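Local coordinates for EmGH1 (Erythrobacter marinus, PDB 5Z87), which probably hydrolyses beta-glucosidic bonds at the non-reducing ends of sugars and belongs to glycoside hydrolase family 3, at residues A[190-195]-A[244-249]; A[233-238]-A[275-280]; A[279-284]-A[311-316]; A[294-299]-A[340-345]; A[315-320]-A[349-354]. One frame throughout, in Å; residues are numbered along the deposited sequence.

Contact 1 of 5, residues A[190-195]-A[244-249]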
# COMPACT_ATOMS: atom_id res chain seq x y z
N TRP A 190 -6.39 5.66 7.95
CA TRP A 190 -5.91 5.52 9.32
C TRP A 190 -6.71 6.40 10.28
O TRP A 190 -6.78 7.62 10.11
CB TRP A 190 -4.44 5.91 9.35
CG TRP A 190 -3.68 5.51 10.60
CD1 TRP A 190 -3.86 4.39 11.36
CD2 TRP A 190 -2.62 6.24 11.20
NE1 TRP A 190 -2.96 4.38 12.40
CE2 TRP A 190 -2.18 5.51 12.31
CE3 TRP A 190 -1.98 7.45 10.89
CZ2 TRP A 190 -1.14 5.95 13.12
CZ3 TRP A 190 -0.95 7.88 11.70
CH2 TRP A 190 -0.53 7.12 12.79
N GLY A 191 -7.29 5.77 11.30
CA GLY A 191 -8.08 6.48 12.29
C GLY A 191 -7.32 7.53 13.09
O GLY A 191 -7.95 8.38 13.72
N ARG A 192 -5.98 7.50 13.05
CA ARG A 192 -5.16 8.46 13.77
C ARG A 192 -4.62 9.57 12.88
O ARG A 192 -3.79 10.36 13.35
CB ARG A 192 -4.00 7.74 14.47
CG ARG A 192 -4.46 6.63 15.40
CD ARG A 192 -3.33 6.12 16.28
NE ARG A 192 -3.01 7.08 17.33
CZ ARG A 192 -2.23 6.83 18.38
NH1 ARG A 192 -1.69 5.63 18.51
NH2 ARG A 192 -2.01 7.78 19.29
N SER A 193 -5.08 9.64 11.63
CA SER A 193 -4.62 10.70 10.72
C SER A 193 -4.66 12.09 11.37
O SER A 193 -3.73 12.88 11.21
CB SER A 193 -5.47 10.69 9.44
OG SER A 193 -5.36 9.45 8.76
N GLU A 194 -5.75 12.40 12.09
CA GLU A 194 -5.92 13.75 12.62
C GLU A 194 -4.82 14.16 13.60
O GLU A 194 -4.59 15.36 13.80
CB GLU A 194 -7.27 13.86 13.31
CG GLU A 194 -7.34 12.99 14.56
CD GLU A 194 -8.73 12.92 15.14
OE1 GLU A 194 -9.02 13.66 16.10
OE2 GLU A 194 -9.53 12.12 14.63
N GLU A 195 -4.13 13.19 14.21
CA GLU A 195 -3.07 13.50 15.15
C GLU A 195 -1.80 14.00 14.48
O GLU A 195 -0.91 14.50 15.18
CB GLU A 195 -2.70 12.29 15.99
CG GLU A 195 -3.86 11.60 16.64
CD GLU A 195 -3.37 10.46 17.50
OE1 GLU A 195 -4.20 9.57 17.83
OE2 GLU A 195 -2.15 10.46 17.83
N GLY A 244 -4.31 1.10 5.99
CA GLY A 244 -4.73 2.12 6.92
C GLY A 244 -5.14 1.54 8.25
O GLY A 244 -5.88 2.18 8.99
N ARG A 245 -4.70 0.33 8.55
CA ARG A 245 -5.13 -0.39 9.72
C ARG A 245 -4.13 -0.17 10.86
O ARG A 245 -2.92 -0.36 10.67
CB ARG A 245 -5.29 -1.87 9.39
CG ARG A 245 -6.27 -2.09 8.23
CD ARG A 245 -6.57 -3.58 8.02
NE ARG A 245 -5.45 -4.30 7.41
CZ ARG A 245 -5.39 -4.66 6.13
NH1 ARG A 245 -6.37 -4.33 5.31
NH2 ARG A 245 -4.34 -5.35 5.66
N ASN A 246 -4.65 0.27 12.00
CA ASN A 246 -3.81 0.50 13.17
C ASN A 246 -3.10 -0.79 13.56
O ASN A 246 -3.71 -1.86 13.57
CB ASN A 246 -4.66 1.03 14.32
CG ASN A 246 -3.85 1.81 15.35
OD1 ASN A 246 -2.95 2.56 15.00
ND2 ASN A 246 -4.18 1.62 16.62
N PHE A 247 -1.81 -0.69 13.86
CA PHE A 247 -0.89 -1.76 14.26
C PHE A 247 -0.29 -2.51 13.06
O PHE A 247 0.64 -3.29 13.26
CB PHE A 247 -1.52 -2.81 15.19
CG PHE A 247 -1.76 -2.34 16.60
CD1 PHE A 247 -2.96 -1.70 16.94
CD2 PHE A 247 -0.81 -2.57 17.60
CE1 PHE A 247 -3.20 -1.28 18.24
CE2 PHE A 247 -1.03 -2.15 18.90
CZ PHE A 247 -2.23 -1.50 19.23
N ALA A 248 -0.79 -2.34 11.83
CA ALA A 248 -0.36 -3.19 10.72
C ALA A 248 1.05 -2.82 10.27
O ALA A 248 1.49 -1.68 10.44
CB ALA A 248 -1.34 -3.10 9.55
N PRO A 249 1.77 -3.76 9.66
CA PRO A 249 3.14 -3.48 9.26
C PRO A 249 3.21 -2.35 8.26
O PRO A 249 2.27 -2.06 7.52
CB PRO A 249 3.61 -4.80 8.62
CG PRO A 249 2.75 -5.84 9.27
CD PRO A 249 1.39 -5.16 9.39
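The indole of Trp190 has OD1 of Asn246 at its edge, in the ring plane. Over the centre of one ring face lies CB of Arg192. The ring and the Asn246 amide are turned 40° against each other. NE1 of Trp190 donates to OD1 of Asn246 at 3.2 Å, and the N-H points almost straight at it (164°). The donor is tilted somewhat out of the amide plane. OD1 of Asn246 probably also hydrogen-bonds to the Tyr238 hydroxyl, while ND2 bonds to Ala542 O. Beside the indole edge, Gly244 O receives a CA-H contact from Trp190 CA at 3.4 Å.

Both segments lie in the connections that follow strands 176-177 and 229-235 of the parallel sheet in the N-terminal domain, which belongs to the TIM-barrel clan. Trp190 starts a type I turn to Ser193, and its carbonyl O accepts from both N and OG of Ser193. The guanidinium of Arg192 meets Glu195 side-on. Its NE reaches OE1 of Glu195 at 2.8 Å, from above the carboxylate plane. NH2 of Arg192 bonds to OE2 of Glu195 at 3.1 Å on the syn lone pair, and also to a bound dithiothreitol.

Contact 2 of 5, residues A[233-238]-A[275-280]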
# COMPACT_ATOMS: atom_id res chain seq x y z
N LYS A 233 6.76 10.96 18.80
CA LYS A 233 6.25 9.62 18.52
C LYS A 233 5.65 9.63 17.12
O LYS A 233 5.37 10.70 16.57
CB LYS A 233 5.23 9.22 19.59
CG LYS A 233 4.00 10.12 19.62
CD LYS A 233 3.02 9.69 20.68
CE LYS A 233 1.66 10.36 20.45
NZ LYS A 233 0.73 10.27 21.64
N HIS A 234 5.46 8.45 16.52
CA HIS A 234 5.88 7.14 17.01
C HIS A 234 7.00 6.56 16.13
O HIS A 234 6.77 6.30 14.95
CB HIS A 234 4.70 6.17 17.04
CG HIS A 234 3.47 6.73 17.67
ND1 HIS A 234 2.68 7.69 17.05
CD2 HIS A 234 2.86 6.45 18.85
CE1 HIS A 234 1.65 7.97 17.83
NE2 HIS A 234 1.73 7.23 18.92
N PHE A 235 8.17 6.34 16.73
CA PHE A 235 9.42 6.02 16.03
C PHE A 235 9.41 4.57 15.55
O PHE A 235 9.44 3.65 16.38
CB PHE A 235 10.58 6.24 16.99
CG PHE A 235 11.90 6.47 16.34
CD1 PHE A 235 12.08 7.53 15.47
CD2 PHE A 235 12.99 5.67 16.66
CE1 PHE A 235 13.33 7.77 14.89
CE2 PHE A 235 14.24 5.89 16.08
CZ PHE A 235 14.41 6.95 15.20
N ALA A 236 9.37 4.32 14.24
CA ALA A 236 9.24 5.28 13.14
C ALA A 236 8.48 4.57 12.03
O ALA A 236 8.66 3.37 11.84
CB ALA A 236 10.61 5.76 12.63
N GLY A 237 7.62 5.30 11.31
CA GLY A 237 6.81 4.73 10.25
C GLY A 237 5.43 4.28 10.66
O GLY A 237 4.77 3.57 9.89
N TYR A 238 4.96 4.67 11.84
CA TYR A 238 3.68 4.18 12.34
C TYR A 238 2.52 4.55 11.41
O TYR A 238 1.57 3.78 11.27
CB TYR A 238 3.50 4.73 13.75
CG TYR A 238 2.25 4.33 14.50
CD1 TYR A 238 1.75 3.04 14.46
CD2 TYR A 238 1.60 5.27 15.32
CE1 TYR A 238 0.60 2.69 15.18
CE2 TYR A 238 0.48 4.94 16.04
CZ TYR A 238 -0.03 3.66 15.96
OH TYR A 238 -1.17 3.36 16.69
N ILE A 275 13.71 15.87 24.51
CA ILE A 275 14.35 15.08 25.55
C ILE A 275 13.92 13.62 25.46
O ILE A 275 14.70 12.71 25.77
CB ILE A 275 14.00 15.69 26.93
CG1 ILE A 275 14.68 17.04 27.12
CG2 ILE A 275 14.38 14.77 28.09
CD1 ILE A 275 14.20 17.78 28.37
N GLY A 276 12.67 13.36 25.05
CA GLY A 276 12.14 12.02 24.97
C GLY A 276 11.74 11.64 23.55
O GLY A 276 11.66 12.48 22.64
N LEU A 277 11.48 10.35 23.38
CA LEU A 277 11.05 9.77 22.11
C LEU A 277 10.30 8.49 22.44
O LEU A 277 10.73 7.74 23.32
CB LEU A 277 12.25 9.48 21.20
CG LEU A 277 11.98 8.68 19.91
CD1 LEU A 277 12.83 9.24 18.80
CD2 LEU A 277 12.27 7.20 20.11
N MET A 278 9.19 8.25 21.73
CA MET A 278 8.41 7.02 21.90
C MET A 278 8.44 6.18 20.62
O MET A 278 8.36 6.71 19.52
CB MET A 278 6.96 7.33 22.28
CG MET A 278 6.07 6.11 22.44
SD MET A 278 4.34 6.57 22.77
CE MET A 278 4.43 7.13 24.46
N ALA A 279 8.55 4.86 20.79
CA ALA A 279 8.64 3.93 19.67
C ALA A 279 7.24 3.53 19.19
O ALA A 279 6.23 3.81 19.83
CB ALA A 279 9.45 2.69 20.06
N SER A 280 7.20 2.81 18.07
CA SER A 280 5.97 2.51 17.35
C SER A 280 5.44 1.11 17.66
O SER A 280 6.20 0.16 17.89
CB SER A 280 6.22 2.65 15.84
OG SER A 280 5.18 2.06 15.09
O HOH W 1 6.21 1.57 12.70
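Leu277 lays its CD1 over one face of the Phe235 ring, 4.0 Å from the ring centroid and only 18° off the normal. This is a CH-pi contact. Its other methyl, CD2, touches Phe235 CB at 3.7 Å. CG of Phe235 stands anti to the backbone N (chi1 -157°), which puts CG 3.8 Å from Leu277 CD1.

Past this pair the backbones join in a parallel bridge between Phe235 and Ala279. Phe235 N donates to Met278 O at 2.8 Å, nearly straight. Ser280 N returns a weak bond to Phe235 O.

Met278 and Lys233 run side by side in the same direction, with their CB atoms 3.7 Å apart. SD of Met278 sits 4.0 Å from Lys233 CD. The His234 imidazole lies between two side chains: CG of Lys233 covers the centre of one face, and CD2 of Tyr238 lies over the other, toward the rim. His234 ND1 bonds to Asp183. Lys233 NZ bonds to Phe178 O, and both Lys233 NZ and His234 NE2 reach a bound dithiothreitol in the pocket. The peptide bonds before His234 and Ala236 are cis. OG of Ser280 approaches Tyr238 CB to 3.4 Å, accepts from Gly282 N in an ST turn, and shares a water with Ala236 O.

Strands 229-235 and 276-279 are neighbours in the parallel sheet of the TIM-barrel-like domain. On the Phe235 side, helix 293-303 packs on them through Leu295, Leu296 and Leu300; strand 309-311 continues the sheet beyond Leu277 and Met278.

Contact 3 of 5, residues A[279-284]-A[311-316]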
# COMPACT_ATOMS: atom_id res chain seq x y z
N ALA A 279 8.55 4.86 20.79
CA ALA A 279 8.64 3.93 19.67
C ALA A 279 7.24 3.53 19.19
O ALA A 279 6.23 3.81 19.83
CB ALA A 279 9.45 2.69 20.06
N SER A 280 7.20 2.81 18.07
CA SER A 280 5.97 2.51 17.35
C SER A 280 5.44 1.11 17.66
O SER A 280 6.20 0.16 17.89
CB SER A 280 6.22 2.65 15.84
OG SER A 280 5.18 2.06 15.09
N HIS A 281 4.10 0.99 17.64
CA HIS A 281 3.43 -0.31 17.75
C HIS A 281 3.97 -1.32 16.75
O HIS A 281 4.02 -2.53 17.02
CB HIS A 281 1.92 -0.18 17.46
CG HIS A 281 1.12 0.47 18.54
ND1 HIS A 281 1.51 0.49 19.87
CD2 HIS A 281 -0.09 1.08 18.50
CE1 HIS A 281 0.59 1.11 20.58
NE2 HIS A 281 -0.39 1.48 19.78
N GLY A 282 4.31 -0.86 15.55
CA GLY A 282 4.36 -1.71 14.38
C GLY A 282 5.72 -2.34 14.13
O GLY A 282 6.66 -2.20 14.91
N GLU A 283 5.79 -3.04 13.00
CA GLU A 283 6.98 -3.71 12.50
C GLU A 283 7.27 -3.23 11.09
O GLU A 283 6.36 -2.81 10.36
CB GLU A 283 6.77 -5.23 12.48
CG GLU A 283 5.75 -5.63 11.40
CD GLU A 283 6.05 -6.94 10.69
OE1 GLU A 283 6.62 -6.87 9.58
OE2 GLU A 283 5.65 -8.02 11.18
N ILE A 284 8.53 -3.31 10.70
CA ILE A 284 8.96 -3.11 9.32
C ILE A 284 9.75 -4.33 8.89
O ILE A 284 10.78 -4.65 9.51
CB ILE A 284 9.79 -1.83 9.15
CG1 ILE A 284 8.97 -0.61 9.57
CG2 ILE A 284 10.34 -1.72 7.72
CD1 ILE A 284 9.77 0.60 9.77
N VAL A 311 10.90 6.01 25.49
CA VAL A 311 9.79 5.41 26.22
C VAL A 311 9.02 4.50 25.27
O VAL A 311 8.89 4.79 24.07
CB VAL A 311 8.87 6.47 26.86
CG1 VAL A 311 8.37 7.48 25.80
CG2 VAL A 311 7.72 5.83 27.60
N SER A 312 8.57 3.37 25.78
CA SER A 312 7.73 2.50 24.99
C SER A 312 6.35 3.10 24.83
O SER A 312 5.89 3.90 25.65
CB SER A 312 7.61 1.12 25.64
OG SER A 312 6.60 1.14 26.64
N ASP A 313 5.67 2.70 23.75
CA ASP A 313 4.23 2.88 23.71
C ASP A 313 3.55 1.84 24.62
O ASP A 313 4.18 0.87 25.07
CB ASP A 313 3.72 2.80 22.27
CG ASP A 313 2.40 3.54 22.07
OD1 ASP A 313 1.67 3.72 23.06
OD2 ASP A 313 2.12 3.94 20.92
N TRP A 314 2.26 2.05 24.88
CA TRP A 314 1.59 1.33 25.96
C TRP A 314 1.70 -0.18 25.79
O TRP A 314 1.19 -0.75 24.82
CB TRP A 314 0.12 1.73 26.07
CG TRP A 314 -0.52 0.98 27.20
CD1 TRP A 314 -1.23 -0.19 27.11
CD2 TRP A 314 -0.45 1.29 28.60
NE1 TRP A 314 -1.63 -0.60 28.35
CE2 TRP A 314 -1.17 0.29 29.28
CE3 TRP A 314 0.12 2.33 29.33
CZ2 TRP A 314 -1.31 0.29 30.67
CZ3 TRP A 314 -0.02 2.33 30.71
CH2 TRP A 314 -0.73 1.31 31.36
N ASP A 315 2.36 -0.82 26.76
CA ASP A 315 2.58 -2.27 26.83
C ASP A 315 3.26 -2.84 25.59
O ASP A 315 3.16 -4.03 25.33
CB ASP A 315 1.28 -3.03 27.11
CG ASP A 315 1.52 -4.30 27.91
OD1 ASP A 315 2.52 -4.36 28.65
OD2 ASP A 315 0.72 -5.25 27.80
N ASP A 316 4.00 -2.04 24.83
CA ASP A 316 4.54 -2.55 23.58
C ASP A 316 5.80 -3.39 23.75
O ASP A 316 6.18 -4.08 22.79
CB ASP A 316 4.82 -1.41 22.61
CG ASP A 316 3.64 -1.10 21.70
OD1 ASP A 316 2.71 -1.93 21.59
OD2 ASP A 316 3.65 -0.00 21.11
O HOH W 2 3.10 -3.66 19.43
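Ala279 N gives a weak hydrogen bond to Val311 O at 3.3 Å, and the two backbones run on as loops beyond it. These loops follow the neighbouring parallel strands 276-279 and 309-311 of the TIM-barrel-like domain and help line its ligand pocket. His281 and Asp316 meet in a His-carboxylate hydrogen bond. ND1 of His281 donates to OD2 of Asp316 at a short 2.5 Å. The acceptor lies in the ring plane and is used on its syn lone pair. The imidazole and this carboxylate stand almost perpendicular, at 88°.

Asp313 comes from another direction. Its OD2 lies over one face of the same ring, 3.2 Å from CE1 of His281, with ring and carboxylate only 20° apart. CG of Asp313 is anti to its backbone N (chi1 -155°), which carries this carboxylate carbon to 3.4 Å from CE1 of His281. Trp314 N bonds to OD1 of Asp313 on the anti side. The type II turn from Asp313 to Asp316 is held by Asp316 N bonding to Asp313 O, which also accepts from Ser312 OG on the opposite face of its plane. One water donates to both His281 O and Asp316 OD1, at 2.8 Å each.

Contact 4 of 5, residues A[294-299]-A[340-345]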
# COMPACT_ATOMS: atom_id res chain seq x y z
N HIS A 294 18.73 -1.20 14.93
CA HIS A 294 19.15 -0.24 13.92
C HIS A 294 18.50 1.12 14.13
O HIS A 294 19.16 2.17 14.06
CB HIS A 294 18.82 -0.77 12.52
CG HIS A 294 18.90 0.26 11.44
ND1 HIS A 294 20.10 0.78 11.00
CD2 HIS A 294 17.93 0.88 10.73
CE1 HIS A 294 19.87 1.68 10.05
NE2 HIS A 294 18.56 1.75 9.87
N LEU A 295 17.19 1.14 14.38
CA LEU A 295 16.47 2.40 14.56
C LEU A 295 16.78 3.03 15.92
O LEU A 295 17.18 4.19 16.00
CB LEU A 295 14.97 2.15 14.41
CG LEU A 295 14.08 3.12 13.64
CD1 LEU A 295 14.83 3.75 12.48
CD2 LEU A 295 12.81 2.41 13.16
N LEU A 296 16.59 2.26 17.01
CA LEU A 296 16.70 2.78 18.37
C LEU A 296 18.14 3.01 18.82
O LEU A 296 18.36 3.75 19.79
CB LEU A 296 16.01 1.82 19.35
CG LEU A 296 14.48 1.71 19.18
CD1 LEU A 296 13.86 0.73 20.17
CD2 LEU A 296 13.84 3.08 19.32
N ASN A 297 19.13 2.42 18.16
CA ASN A 297 20.52 2.60 18.57
C ASN A 297 21.38 3.21 17.47
O ASN A 297 21.94 4.29 17.66
CB ASN A 297 21.13 1.28 19.02
CG ASN A 297 22.57 1.44 19.47
OD1 ASN A 297 22.83 1.88 20.58
ND2 ASN A 297 23.52 1.11 18.58
N ASP A 298 21.52 2.52 16.33
CA ASP A 298 22.45 2.97 15.30
C ASP A 298 22.09 4.36 14.79
O ASP A 298 22.96 5.23 14.66
CB ASP A 298 22.49 1.97 14.15
CG ASP A 298 22.94 0.58 14.59
OD1 ASP A 298 23.13 0.37 15.81
OD2 ASP A 298 23.10 -0.30 13.72
N VAL A 299 20.81 4.58 14.49
CA VAL A 299 20.38 5.87 13.98
C VAL A 299 20.22 6.87 15.12
O VAL A 299 20.76 7.99 15.07
CB VAL A 299 19.08 5.73 13.18
CG1 VAL A 299 18.42 7.08 13.00
CG2 VAL A 299 19.35 5.07 11.82
N ALA A 340 17.80 -3.25 22.70
CA ALA A 340 17.56 -2.46 21.50
C ALA A 340 17.72 -0.99 21.80
O ALA A 340 18.28 -0.24 20.99
CB ALA A 340 16.17 -2.76 20.93
N GLY A 341 17.24 -0.55 22.96
CA GLY A 341 17.36 0.85 23.32
C GLY A 341 16.12 1.52 23.86
O GLY A 341 16.05 2.75 23.88
N VAL A 342 15.12 0.74 24.28
CA VAL A 342 14.00 1.27 25.05
C VAL A 342 14.43 1.42 26.51
O VAL A 342 14.80 0.44 27.16
CB VAL A 342 12.77 0.37 24.94
CG1 VAL A 342 11.63 0.96 25.76
CG2 VAL A 342 12.36 0.14 23.48
N ASP A 343 14.34 2.65 27.03
CA ASP A 343 14.84 2.96 28.36
C ASP A 343 13.78 2.83 29.45
O ASP A 343 14.10 2.37 30.55
CB ASP A 343 15.41 4.39 28.40
CG ASP A 343 16.53 4.58 27.41
OD1 ASP A 343 17.43 3.71 27.36
OD2 ASP A 343 16.51 5.60 26.67
N ILE A 344 12.54 3.22 29.18
CA ILE A 344 11.49 3.18 30.19
C ILE A 344 10.23 2.58 29.57
O ILE A 344 9.84 2.94 28.45
CB ILE A 344 11.22 4.57 30.80
CG1 ILE A 344 10.05 4.52 31.77
CG2 ILE A 344 11.00 5.60 29.73
CD1 ILE A 344 10.03 5.67 32.76
N GLU A 345 9.61 1.66 30.29
CA GLU A 345 8.47 0.91 29.80
C GLU A 345 7.18 1.55 30.30
O GLU A 345 6.93 1.64 31.50
CB GLU A 345 8.55 -0.55 30.24
CG GLU A 345 7.29 -1.30 29.94
CD GLU A 345 7.31 -2.68 30.52
OE1 GLU A 345 6.90 -3.62 29.82
OE2 GLU A 345 7.77 -2.82 31.67
O HOH W 3 17.96 3.81 22.37
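Leu296 starts the contact with its CB, which packs 3.5 Å from Ala340 O. Leu296 sits on helix 293-303, and Ala340 ends helix 330-340. In the alternating strand and helix order of this TIM-barrel-like domain, helix 293-303 comes after strand 276-279 and a short hairpin, and helix 330-340 comes after strand 309-311. The contact is plain packing of one helix against the end of the other.

From CB the chain leads on to CG, which lies anti to the carbonyl carbon (chi1 -66°). CD1 follows anti to CA (chi2 179°). At this tip CD1 meets CG2 of Val342 at 3.7 Å, and CB of Ala340 more loosely at 4.3 Å. The Leu296 and Val342 side chains cross at a slant. The other methyl, CD2, turns to the Phe235 ring of strand 229-235.

Asn297, the next residue, also touches the helix end: its CB lies 3.8 Å from Ala340 O. That carbonyl therefore has two CB atoms of helix 293-303 beside it. ND2 of Asn297 bonds to OD1 of Asp298 within its own helix. The helix widens here to a pi-type turn, with Val299 N bonding to His294 O.

Gly341 is the first residue to leave the helical backbone, with a phi of 133°. It has no side chain, and its CA comes to 4.3 Å from Leu296 CB. Alongside, one water donates to both backbone carbonyls, 2.6 Å from Leu296 O and 2.7 Å from Gly341 O.

Contact 5 of 5, residues A[315-320]-A[349-354]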
# COMPACT_ATOMS: atom_id res chain seq x y z
N ASP A 315 2.36 -0.82 26.76
CA ASP A 315 2.58 -2.27 26.83
C ASP A 315 3.26 -2.84 25.59
O ASP A 315 3.16 -4.03 25.33
CB ASP A 315 1.28 -3.03 27.11
CG ASP A 315 1.52 -4.30 27.91
OD1 ASP A 315 2.52 -4.36 28.65
OD2 ASP A 315 0.72 -5.25 27.80
N ASP A 316 4.00 -2.04 24.83
CA ASP A 316 4.54 -2.55 23.58
C ASP A 316 5.80 -3.39 23.75
O ASP A 316 6.18 -4.08 22.79
CB ASP A 316 4.82 -1.41 22.61
CG ASP A 316 3.64 -1.10 21.70
OD1 ASP A 316 2.71 -1.93 21.59
OD2 ASP A 316 3.65 -0.00 21.11
N VAL A 317 6.46 -3.36 24.91
CA VAL A 317 7.61 -4.25 25.11
C VAL A 317 7.14 -5.69 25.24
O VAL A 317 7.63 -6.58 24.54
CB VAL A 317 8.45 -3.82 26.34
CG1 VAL A 317 9.69 -4.70 26.43
CG2 VAL A 317 8.91 -2.38 26.22
N ARG A 318 6.14 -5.93 26.10
CA ARG A 318 5.52 -7.25 26.18
C ARG A 318 5.03 -7.74 24.81
O ARG A 318 5.10 -8.93 24.51
CB ARG A 318 4.35 -7.22 27.17
CG ARG A 318 3.75 -8.59 27.40
CD ARG A 318 2.42 -8.51 28.13
NE ARG A 318 2.41 -7.40 29.06
CZ ARG A 318 2.78 -7.49 30.34
NH1 ARG A 318 3.18 -8.65 30.83
NH2 ARG A 318 2.74 -6.42 31.10
N ARG A 319 4.52 -6.83 23.98
CA ARG A 319 3.92 -7.24 22.72
C ARG A 319 4.95 -7.66 21.68
O ARG A 319 4.55 -8.23 20.66
CB ARG A 319 3.05 -6.12 22.16
CG ARG A 319 1.74 -5.94 22.91
CD ARG A 319 1.11 -4.65 22.51
NE ARG A 319 0.03 -4.28 23.41
CZ ARG A 319 -0.55 -3.09 23.38
NH1 ARG A 319 -0.15 -2.19 22.49
NH2 ARG A 319 -1.53 -2.80 24.23
N ILE A 320 6.24 -7.38 21.90
CA ILE A 320 7.28 -8.01 21.10
C ILE A 320 7.08 -9.51 21.09
O ILE A 320 7.31 -10.19 20.08
CB ILE A 320 8.68 -7.66 21.66
CG1 ILE A 320 8.94 -6.16 21.63
CG2 ILE A 320 9.77 -8.41 20.88
CD1 ILE A 320 10.19 -5.80 22.46
N ASN A 349 2.17 -3.38 35.32
CA ASN A 349 2.76 -4.69 35.56
C ASN A 349 3.65 -5.11 34.39
O ASN A 349 3.49 -6.17 33.80
CB ASN A 349 1.65 -5.72 35.81
CG ASN A 349 2.19 -7.05 36.27
OD1 ASN A 349 3.21 -7.12 36.94
ND2 ASN A 349 1.50 -8.13 35.90
N GLY A 350 4.57 -4.23 34.03
CA GLY A 350 5.34 -4.40 32.81
C GLY A 350 6.35 -5.53 32.89
O GLY A 350 6.66 -6.08 33.95
N VAL A 351 6.89 -5.89 31.72
CA VAL A 351 7.91 -6.92 31.69
C VAL A 351 9.24 -6.38 32.23
O VAL A 351 10.09 -7.17 32.66
CB VAL A 351 8.07 -7.52 30.27
CG1 VAL A 351 6.75 -8.12 29.81
CG2 VAL A 351 8.58 -6.48 29.27
N TYR A 352 9.44 -5.05 32.25
CA TYR A 352 10.66 -4.53 32.84
C TYR A 352 10.75 -4.78 34.34
O TYR A 352 11.83 -4.61 34.91
CB TYR A 352 10.80 -3.03 32.59
CG TYR A 352 11.49 -2.69 31.29
CD1 TYR A 352 11.64 -3.64 30.29
CD2 TYR A 352 11.98 -1.41 31.07
CE1 TYR A 352 12.29 -3.33 29.08
CE2 TYR A 352 12.62 -1.08 29.86
CZ TYR A 352 12.77 -2.05 28.87
OH TYR A 352 13.39 -1.73 27.69
N LEU A 353 9.66 -5.19 34.99
CA LEU A 353 9.74 -5.57 36.39
C LEU A 353 10.62 -6.80 36.59
O LEU A 353 11.10 -7.04 37.70
CB LEU A 353 8.34 -5.80 36.96
CG LEU A 353 7.56 -4.57 37.45
CD1 LEU A 353 7.46 -3.49 36.39
CD2 LEU A 353 6.15 -4.92 37.93
N MET A 354 10.86 -7.58 35.53
CA MET A 354 11.74 -8.74 35.59
C MET A 354 13.22 -8.37 35.47
O MET A 354 14.07 -9.24 35.65
CB MET A 354 11.40 -9.74 34.47
CG MET A 354 9.99 -10.31 34.52
SD MET A 354 9.60 -11.30 33.04
CE MET A 354 7.85 -11.60 33.30
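NH2 of Arg318 bonds both across the contact and within its own segment. It donates to Asn349 O at 2.8 Å, with an angle of 167° at the hydrogen. Asn349 O lies in the guanidinium plane, while the donor stands above the carbonyl plane. The same NH2 also reaches OD1 of Asp315 at 3.2 Å. NE of Arg318 completes a side-on salt bridge, bonding to OD2 of Asp315 at 3.0 Å and to OD1 at 3.1 Å. OD1 of Asp315 then has two donors. The remaining nitrogen, NH1, pairs with Glu330, so each guanidinium nitrogen has a partner.

One face of the guanidinium is covered by CG1 of Val351, toward the rim. This methyl also packs against Arg318 CB at 3.7 Å. The other methyl of Val351, CG2, touches CG1 of Val317 at 3.5 Å. CG1 of Val317 is anti to its backbone N (chi1 -175°), which helps bring it there. It also reaches CE1 of Tyr352 at 4.0 Å, the two side chains crossing at about a right angle.

Glu345 takes the backbone N of Val351 on OE1 and that of Tyr352 on OE2, and the Tyr352 hydroxyl bonds to Val342 O. Helix 330-340 packs on Val351 and Tyr352 through Glu330, Ala334 and Leu338. The segments belong to the connections that follow strands 309-311 and 345-346, so the contact joins successive strand-to-helix connections of a TIM-barrel-like domain.

Overall arrangement
All five contacts lie in the N-terminal, TIM-barrel-like domain. Contact 1 joins the connections after strands 176-177 and 229-235 and touches contact 2 at Tyr238. Contact 2 joins strands 229-235 and 276-279 of the parallel sheet. Contact 3 shares Ala279 and Ser280 with it, their centres 8 Å apart, and continues to the loop after strand 309-311. Contact 5 takes up that loop at Asp315 and Asp316. Contact 4 lies on the helix side, its centre 10 Å from that of contact 2. Along the chain contacts 1 and 2 alternate, as do 3 with 4 and 4 with 5. Contacts 1, 2 and 3 supply pocket residues, while 4 and 5 lie away from the annotated sites.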